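PDB 3ZH9: delta from Bacillus subtilis, which probably serves as the wrench of the replicative clamp loader, opening the ring-shaped beta sliding clamp so that it can be loaded onto primed DNA. Local coordinates for residues 264-269 with 294-299. Residues are numbered along the deposited sequence; the frame is centred on the assembly and turned at random.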
ATOM      1  N   GLN A 264       0.299   1.575  20.395  1.00 22.89           N
ATOM      2  CA  GLN A 264      -1.066   1.755  19.875  1.00 24.02           C
ATOM      3  C   GLN A 264      -1.797   0.423  19.640  1.00 36.04           C
ATOM      4  O   GLN A 264      -2.954   0.236  20.026  1.00 31.84           O
ATOM      5  CB  GLN A 264      -1.017   2.516  18.557  1.00 23.66           C
ATOM      6  CG  GLN A 264      -0.706   4.000  18.700  1.00 28.39           C
ATOM      7  CD  GLN A 264      -0.377   4.617  17.361  1.00 34.83           C
ATOM      8  OE1 GLN A 264       0.366   4.040  16.567  1.00 34.63           O
ATOM      9  NE2 GLN A 264      -0.929   5.786  17.099  1.00 34.84           N
ATOM     10  N   THR A 265      -1.113  -0.486  18.963  1.00 31.25           N
ATOM     11  CA  THR A 265      -1.667  -1.791  18.675  1.00 33.23           C
ATOM     12  C   THR A 265      -2.007  -2.548  19.975  1.00 32.37           C
ATOM     13  O   THR A 265      -3.091  -3.129  20.104  1.00 32.70           O
ATOM     14  CB  THR A 265      -0.686  -2.590  17.797  1.00 33.17           C
ATOM     15  OG1 THR A 265      -0.552  -1.929  16.530  1.00 34.71           O
ATOM     16  CG2 THR A 265      -1.218  -3.964  17.557  1.00 41.07           C
ATOM     17  N   LYS A 266      -1.091  -2.525  20.942  1.00 27.54           N
ATOM     18  CA  LYS A 266      -1.323  -3.198  22.225  1.00 34.13           C
ATOM     19  C   LYS A 266      -2.554  -2.618  22.921  1.00 34.90           C
ATOM     20  O   LYS A 266      -3.377  -3.345  23.457  1.00 30.46           O
ATOM     21  CB  LYS A 266      -0.089  -3.075  23.134  1.00 28.70           C
ATOM     22  CG  LYS A 266      -0.162  -3.889  24.418  1.00 31.55           C
ATOM     23  CD  LYS A 266       1.038  -3.582  25.321  1.00 30.32           C
ATOM     24  CE  LYS A 266       1.120  -4.531  26.516  1.00 34.30           C
ATOM     25  NZ  LYS A 266       1.405  -5.946  26.137  1.00 25.56           N
ATOM     26  N   TYR A 267      -2.670  -1.294  22.895  1.00 31.33           N
ATOM     27  CA  TYR A 267      -3.793  -0.589  23.499  1.00 29.69           C
ATOM     28  C   TYR A 267      -5.149  -1.016  22.911  1.00 37.45           C
ATOM     29  O   TYR A 267      -6.112  -1.271  23.640  1.00 33.93           O
ATOM     30  CB  TYR A 267      -3.600   0.920  23.321  1.00 26.06           C
ATOM     31  CG  TYR A 267      -4.774   1.736  23.826  1.00 31.93           C
ATOM     32  CD1 TYR A 267      -4.929   2.010  25.188  1.00 31.96           C
ATOM     33  CD2 TYR A 267      -5.728   2.226  22.941  1.00 23.69           C
ATOM     34  CE1 TYR A 267      -6.016   2.752  25.650  1.00 30.15           C
ATOM     35  CE2 TYR A 267      -6.811   2.965  23.389  1.00 34.92           C
ATOM     36  CZ  TYR A 267      -6.947   3.235  24.738  1.00 31.20           C
ATOM     37  OH  TYR A 267      -8.032   3.971  25.153  1.00 35.77           O
ATOM     38  N   PHE A 268      -5.227  -1.093  21.588  1.00 31.35           N
ATOM     39  CA  PHE A 268      -6.480  -1.492  20.955  1.00 30.69           C
ATOM     40  C   PHE A 268      -6.702  -3.004  20.999  1.00 39.16           C
ATOM     41  O   PHE A 268      -7.831  -3.447  21.144  1.00 43.74           O
ATOM     42  CB  PHE A 268      -6.557  -0.980  19.527  1.00 32.31           C
ATOM     43  CG  PHE A 268      -6.713   0.509  19.430  1.00 33.25           C
ATOM     44  CD1 PHE A 268      -7.859   1.133  19.903  1.00 29.93           C
ATOM     45  CD2 PHE A 268      -5.713   1.283  18.875  1.00 28.34           C
ATOM     46  CE1 PHE A 268      -8.015   2.512  19.808  1.00 35.09           C
ATOM     47  CE2 PHE A 268      -5.861   2.676  18.777  1.00 40.28           C
ATOM     48  CZ  PHE A 268      -7.010   3.287  19.249  1.00 30.99           C
ATOM     49  N   ALA A 269      -5.633  -3.791  20.877  1.00 35.80           N
ATOM     50  CA  ALA A 269      -5.754  -5.250  21.003  1.00 45.82           C
ATOM     51  C   ALA A 269      -6.325  -5.661  22.365  1.00 52.99           C
ATOM     52  O   ALA A 269      -7.125  -6.598  22.454  1.00 53.74           O
ATOM     53  CB  ALA A 269      -4.413  -5.937  20.765  1.00 38.11           C
ATOM     54  N   ASP A 294       2.157  -8.871  17.355  1.00 34.44           N
ATOM     55  CA  ASP A 294       2.977  -9.976  17.873  1.00 35.92           C
ATOM     56  C   ASP A 294       4.012  -9.427  18.834  1.00 37.26           C
ATOM     57  O   ASP A 294       4.255  -9.987  19.900  1.00 39.85           O
ATOM     58  CB  ASP A 294       3.692 -10.722  16.749  1.00 38.59           C
ATOM     59  CG  ASP A 294       2.746 -11.564  15.898  1.00 49.53           C
ATOM     60  OD1 ASP A 294       1.629 -11.880  16.364  1.00 51.73           O
ATOM     61  OD2 ASP A 294       3.137 -11.925  14.763  1.00 47.87           O
ATOM     62  N   GLN A 295       4.620  -8.311  18.455  1.00 39.21           N
ATOM     63  CA  GLN A 295       5.644  -7.710  19.289  1.00 32.01           C
ATOM     64  C   GLN A 295       5.050  -7.122  20.571  1.00 36.10           C
ATOM     65  O   GLN A 295       5.669  -7.178  21.627  1.00 31.18           O
ATOM     66  CB  GLN A 295       6.414  -6.650  18.515  1.00 34.47           C
ATOM     67  CG  GLN A 295       7.426  -7.237  17.553  1.00 39.85           C
ATOM     68  CD  GLN A 295       8.294  -6.178  16.894  1.00 40.59           C
ATOM     69  OE1 GLN A 295       7.826  -5.085  16.566  1.00 42.79           O
ATOM     70  NE2 GLN A 295       9.564  -6.502  16.694  1.00 39.24           N
ATOM     71  N   ALA A 296       3.841  -6.576  20.472  1.00 27.51           N
ATOM     72  CA  ALA A 296       3.203  -5.934  21.617  1.00 27.72           C
ATOM     73  C   ALA A 296       3.038  -6.915  22.771  1.00 31.71           C
ATOM     74  O   ALA A 296       3.101  -6.523  23.935  1.00 34.47           O
ATOM     75  CB  ALA A 296       1.839  -5.334  21.227  1.00 27.08           C
ATOM     76  N   ARG A 297       2.823  -8.187  22.445  1.00 33.09           N
ATOM     77  CA  ARG A 297       2.692  -9.224  23.475  1.00 33.82           C
ATOM     78  C   ARG A 297       3.953  -9.375  24.317  1.00 36.00           C
ATOM     79  O   ARG A 297       3.901  -9.852  25.444  1.00 41.83           O
ATOM     80  CB  ARG A 297       2.313 -10.579  22.850  1.00 34.82           C
ATOM     81  CG  ARG A 297       0.963 -10.550  22.142  1.00 41.29           C
ATOM     82  CD  ARG A 297       0.213 -11.871  22.266  1.00 60.60           C
ATOM     83  NE  ARG A 297      -1.211 -11.604  22.453  1.00 69.69           N
ATOM     84  CZ  ARG A 297      -1.951 -12.053  23.464  1.00 64.71           C
ATOM     85  NH1 ARG A 297      -1.430 -12.843  24.396  1.00 49.88           N
ATOM     86  NH2 ARG A 297      -3.234 -11.722  23.531  1.00 70.88           N
ATOM     87  N   LEU A 298       5.087  -8.956  23.783  1.00 34.29           N
ATOM     88  CA  LEU A 298       6.350  -9.207  24.455  1.00 41.85           C
ATOM     89  C   LEU A 298       6.795  -8.052  25.342  1.00 39.56           C
ATOM     90  O   LEU A 298       7.807  -8.158  26.024  1.00 37.55           O
ATOM     91  CB  LEU A 298       7.425  -9.516  23.418  1.00 44.54           C
ATOM     92  CG  LEU A 298       7.042 -10.597  22.405  1.00 52.38           C
ATOM     93  CD1 LEU A 298       8.190 -10.829  21.439  1.00 54.00           C
ATOM     94  CD2 LEU A 298       6.657 -11.900  23.106  1.00 51.90           C
ATOM     95  N   PHE A 299       6.045  -6.950  25.323  1.00 38.95           N
ATOM     96  CA  PHE A 299       6.336  -5.776  26.159  1.00 36.31           C
ATOM     97  C   PHE A 299       5.164  -5.412  27.068  1.00 39.83           C
ATOM     98  O   PHE A 299       3.994  -5.607  26.708  1.00 37.25           O
ATOM     99  CB  PHE A 299       6.615  -4.540  25.300  1.00 31.69           C
ATOM    100  CG  PHE A 299       7.843  -4.640  24.454  1.00 31.76           C
ATOM    101  CD1 PHE A 299       9.086  -4.291  24.970  1.00 35.93           C
ATOM    102  CD2 PHE A 299       7.760  -5.075  23.143  1.00 30.36           C
ATOM    103  CE1 PHE A 299      10.220  -4.370  24.187  1.00 38.76           C
ATOM    104  CE2 PHE A 299       8.885  -5.157  22.353  1.00 33.84           C
ATOM    105  CZ  PHE A 299      10.119  -4.803  22.871  1.00 37.96           C
TER
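The carbonyl oxygen of A296 takes two donors, one on each face of its carbonyl plane: NZ of K266 at 2.8 Å, with a C=O...N angle of 140°, and the backbone N of F299 at 3.3 Å, the closing bond of a type I beta turn from A296 to F299. The same ammonium group also donates to F299 O at 2.7 Å, almost straight in line with that carbonyl (175°). One lysine thus clamps the first and last carbonyls of the turn, and its positive charge lies near the C-terminal end of helix 286-296, probably a favourable place next to the negative end of the helix dipole. K266 gets there by holding its chain extended, CG anti to the backbone N (chi1 -173°), until a bend at the last torsion brings NZ up beside both oxygens, so that it bridges them. At the base of the chain, K266 CB rests on the methyl of A296, CB to CB 3.5 Å; with so small a side chain opposite, the backbones come to 5.3 Å between the CA atoms of K266 and A296. A methionine in place of K266 would probably leave F299 O without this donor, A296 O with one fewer, and the helix end without its positive charge. Within the C-terminal domain, the contact joins the end of helix 248-269 to the A296-F299 turn. L304 of helix 301-319 touches both K266 and F299, while the F299 ring turns away to meet F259 edge-to-face and to touch V227 of helix 215-227 and I307 of helix 301-319.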